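Local coordinates for protein 5'-tyrosyl-DNA phosphodiesterase (Caenorhabditis elegans, PDB 4FVA) that belongs to the endonuclease/exonuclease/phosphatase family of the DNase I-like clan and carries a magnesium ion at an acidic metal site, at residues 194-199 and 229-234. Residues are numbered along the deposited sequence; the frame is centred on the assembly and turned at random.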
ATOM      1  N   LYS A 194      13.497  -0.192  -7.258  1.00 34.14           N
ATOM      2  CA  LYS A 194      13.032   1.196  -7.276  1.00 33.92           C
ATOM      3  C   LYS A 194      11.649   1.406  -7.893  1.00 32.69           C
ATOM      4  O   LYS A 194      10.762   1.974  -7.264  1.00 36.07           O
ATOM      5  CB  LYS A 194      14.053   2.087  -7.979  1.00 40.82           C
ATOM      6  CG  LYS A 194      13.685   3.560  -7.998  1.00 45.19           C
ATOM      7  CD  LYS A 194      14.861   4.385  -8.510  1.00 58.39           C
ATOM      8  CE  LYS A 194      14.587   5.879  -8.434  1.00 63.36           C
ATOM      9  NZ  LYS A 194      15.756   6.658  -8.924  1.00 66.80           N
ATOM     10  N   PHE A 195      11.466   0.972  -9.132  1.00 29.91           N
ATOM     11  CA  PHE A 195      10.238   1.292  -9.844  1.00 30.33           C
ATOM     12  C   PHE A 195       9.135   0.278  -9.571  1.00 29.14           C
ATOM     13  O   PHE A 195       9.355  -0.936  -9.643  1.00 26.97           O
ATOM     14  CB  PHE A 195      10.519   1.439 -11.335  1.00 31.70           C
ATOM     15  CG  PHE A 195      11.555   2.483 -11.636  1.00 41.63           C
ATOM     16  CD1 PHE A 195      11.223   3.831 -11.611  1.00 42.70           C
ATOM     17  CD2 PHE A 195      12.871   2.120 -11.905  1.00 41.56           C
ATOM     18  CE1 PHE A 195      12.174   4.801 -11.874  1.00 44.25           C
ATOM     19  CE2 PHE A 195      13.831   3.086 -12.165  1.00 40.04           C
ATOM     20  CZ  PHE A 195      13.479   4.431 -12.148  1.00 41.15           C
ATOM     21  N   THR A 196       7.951   0.775  -9.239  1.00 24.76           N
ATOM     22  CA  THR A 196       6.860  -0.105  -8.851  1.00 22.95           C
ATOM     23  C   THR A 196       5.824  -0.150  -9.960  1.00 33.39           C
ATOM     24  O   THR A 196       4.944  -1.006  -9.966  1.00 22.77           O
ATOM     25  CB  THR A 196       6.207   0.360  -7.530  1.00 22.42           C
ATOM     26  OG1 THR A 196       5.569   1.625  -7.733  1.00 22.23           O
ATOM     27  CG2 THR A 196       7.259   0.481  -6.423  1.00 22.43           C
ATOM     28  N   TRP A 197       5.954   0.779 -10.905  1.00 23.17           N
ATOM     29  CA  TRP A 197       5.091   0.826 -12.071  1.00 30.60           C
ATOM     30  C   TRP A 197       6.004   1.027 -13.262  1.00 32.09           C
ATOM     31  O   TRP A 197       6.566   2.105 -13.452  1.00 36.50           O
ATOM     32  CB  TRP A 197       4.111   1.977 -11.952  1.00 26.54           C
ATOM     33  CG  TRP A 197       3.049   1.981 -12.995  1.00 30.86           C
ATOM     34  CD1 TRP A 197       1.932   1.194 -13.036  1.00 34.35           C
ATOM     35  CD2 TRP A 197       2.979   2.840 -14.138  1.00 31.83           C
ATOM     36  NE1 TRP A 197       1.175   1.503 -14.146  1.00 34.79           N
ATOM     37  CE2 TRP A 197       1.798   2.508 -14.839  1.00 37.08           C
ATOM     38  CE3 TRP A 197       3.804   3.850 -14.643  1.00 31.44           C
ATOM     39  CZ2 TRP A 197       1.421   3.156 -16.011  1.00 42.35           C
ATOM     40  CZ3 TRP A 197       3.428   4.492 -15.808  1.00 40.40           C
ATOM     41  CH2 TRP A 197       2.246   4.144 -16.480  1.00 44.87           C
ATOM     42  N   ASP A 198       6.181  -0.035 -14.034  1.00 27.48           N
ATOM     43  CA  ASP A 198       7.201  -0.078 -15.072  1.00 31.81           C
ATOM     44  C   ASP A 198       6.619  -0.599 -16.382  1.00 32.33           C
ATOM     45  O   ASP A 198       6.581  -1.820 -16.618  1.00 28.80           O
ATOM     46  CB  ASP A 198       8.327  -0.987 -14.587  1.00 28.43           C
ATOM     47  CG  ASP A 198       9.450  -1.123 -15.584  1.00 31.60           C
ATOM     48  OD1 ASP A 198       9.258  -0.777 -16.771  1.00 37.10           O
ATOM     49  OD2 ASP A 198      10.531  -1.596 -15.173  1.00 37.04           O
ATOM     50  N   THR A 199       6.165   0.313 -17.239  1.00 35.09           N
ATOM     51  CA  THR A 199       5.503  -0.097 -18.476  1.00 35.35           C
ATOM     52  C   THR A 199       6.471  -0.657 -19.511  1.00 35.50           C
ATOM     53  O   THR A 199       6.039  -1.149 -20.559  1.00 36.75           O
ATOM     54  CB  THR A 199       4.701   1.054 -19.131  1.00 38.13           C
ATOM     55  OG1 THR A 199       5.590   2.133 -19.451  1.00 41.74           O
ATOM     56  CG2 THR A 199       3.615   1.556 -18.195  1.00 32.49           C
ATOM     57  N   PHE A 229      13.543  -4.189   1.982  1.00 22.77           N
ATOM     58  CA  PHE A 229      12.560  -3.793   0.968  1.00 26.61           C
ATOM     59  C   PHE A 229      12.730  -4.626  -0.300  1.00 26.31           C
ATOM     60  O   PHE A 229      13.832  -4.710  -0.847  1.00 27.03           O
ATOM     61  CB  PHE A 229      12.710  -2.295   0.648  1.00 24.22           C
ATOM     62  CG  PHE A 229      11.595  -1.725  -0.225  1.00 25.47           C
ATOM     63  CD1 PHE A 229      11.581  -1.940  -1.598  1.00 25.23           C
ATOM     64  CD2 PHE A 229      10.582  -0.965   0.342  1.00 22.84           C
ATOM     65  CE1 PHE A 229      10.561  -1.407  -2.398  1.00 28.06           C
ATOM     66  CE2 PHE A 229       9.570  -0.432  -0.425  1.00 23.18           C
ATOM     67  CZ  PHE A 229       9.546  -0.654  -1.803  1.00 22.91           C
ATOM     68  N   THR A 230      11.653  -5.282  -0.737  1.00 24.66           N
ATOM     69  CA  THR A 230      11.675  -6.059  -1.989  1.00 23.29           C
ATOM     70  C   THR A 230      10.448  -5.764  -2.843  1.00 23.09           C
ATOM     71  O   THR A 230       9.482  -5.163  -2.370  1.00 22.65           O
ATOM     72  CB  THR A 230      11.707  -7.579  -1.740  1.00 38.66           C
ATOM     73  OG1 THR A 230      10.464  -7.986  -1.149  1.00 40.79           O
ATOM     74  CG2 THR A 230      12.863  -7.962  -0.812  1.00 40.23           C
ATOM     75  N   LEU A 231      10.481  -6.193  -4.101  1.00 23.42           N
ATOM     76  CA  LEU A 231       9.313  -6.077  -4.963  1.00 27.53           C
ATOM     77  C   LEU A 231       8.722  -7.460  -5.134  1.00 27.68           C
ATOM     78  O   LEU A 231       9.464  -8.438  -5.133  1.00 26.44           O
ATOM     79  CB  LEU A 231       9.695  -5.494  -6.328  1.00 25.92           C
ATOM     80  CG  LEU A 231      10.222  -4.065  -6.236  1.00 27.44           C
ATOM     81  CD1 LEU A 231      10.589  -3.499  -7.607  1.00 31.83           C
ATOM     82  CD2 LEU A 231       9.176  -3.199  -5.545  1.00 23.23           C
ATOM     83  N   GLU A 232       7.404  -7.546  -5.304  1.00 26.18           N
ATOM     84  CA  GLU A 232       6.758  -8.844  -5.450  1.00 23.06           C
ATOM     85  C   GLU A 232       5.712  -8.799  -6.557  1.00 23.01           C
ATOM     86  O   GLU A 232       5.375  -7.720  -7.056  1.00 22.88           O
ATOM     87  CB  GLU A 232       6.118  -9.269  -4.127  1.00 23.90           C
ATOM     88  CG  GLU A 232       7.059  -9.215  -2.928  1.00 23.93           C
ATOM     89  CD  GLU A 232       8.075 -10.353  -2.939  1.00 29.71           C
ATOM     90  OE1 GLU A 232       7.882 -11.329  -3.698  1.00 30.91           O
ATOM     91  OE2 GLU A 232       9.055 -10.281  -2.175  1.00 34.97           O
ATOM     92  N   GLY A 233       5.231  -9.977  -6.961  1.00 30.28           N
ATOM     93  CA  GLY A 233       4.257 -10.087  -8.040  1.00 23.14           C
ATOM     94  C   GLY A 233       4.837  -9.780  -9.405  1.00 26.26           C
ATOM     95  O   GLY A 233       4.120  -9.302 -10.300  1.00 30.00           O
ATOM     96  N   ARG A 234       6.128 -10.058  -9.590  1.00 23.99           N
ATOM     97  CA  ARG A 234       6.781  -9.730 -10.856  1.00 30.24           C
ATOM     98  C   ARG A 234       6.778 -10.857 -11.884  1.00 29.45           C
ATOM     99  O   ARG A 234       7.344 -10.727 -12.973  1.00 28.84           O
ATOM    100  CB  ARG A 234       8.210  -9.246 -10.616  1.00 31.52           C
ATOM    101  CG  ARG A 234       8.266  -7.876  -9.968  1.00 28.61           C
ATOM    102  CD  ARG A 234       9.667  -7.285 -10.014  1.00 44.18           C
ATOM    103  NE  ARG A 234      10.600  -7.920  -9.088  1.00 58.81           N
ATOM    104  CZ  ARG A 234      11.842  -7.489  -8.881  1.00 67.05           C
ATOM    105  NH1 ARG A 234      12.286  -6.418  -9.526  1.00 71.04           N
ATOM    106  NH2 ARG A 234      12.635  -8.115  -8.022  1.00 64.62           N
TER
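L231, in the edge strand 226-232 of one sheet, makes a small van der Waals contact with the backbone and one threonine methyl of loop 194-196, which leads into the short strand 197-198 of the other sheet. The contact buries 130 Å², no hydrogen bond crosses it, and at the nearest point, T196 to L231, the CA atoms stand 7.5 Å apart, too far for strand pairing. L231 supplies the largest share of the surface. With CG anti to the carbonyl carbon (chi1 -64°) and CD1 anti to CA (chi2 -180°), CD1 extends to the loop backbone, 3.5 Å from F195 O, whereas L231 CD2 meets T196 CG2 at 4.2 Å. T196 offers its methyl to the leucine, while its OG1 is held apart from this contact by a hydrogen bond to D216 OD2. The side chains of K194 and F195 start away from L231 and pack on each other, K194 CG sitting 4.1 Å above the centre of the F195 ring. On the other segment, L231 CB lies 3.8 Å above one face of the R234 guanidinium, toward its rim. T196 and W197 both hydrogen-bond through their backbones to M213, a classic beta bulge that ties the loop to strand 212-221. I250 of strand 249-255 touches both T196 and L231, so the contact bridges the two sheets of the fold beside this strand, with helix 183-186 packed against K194 and F229.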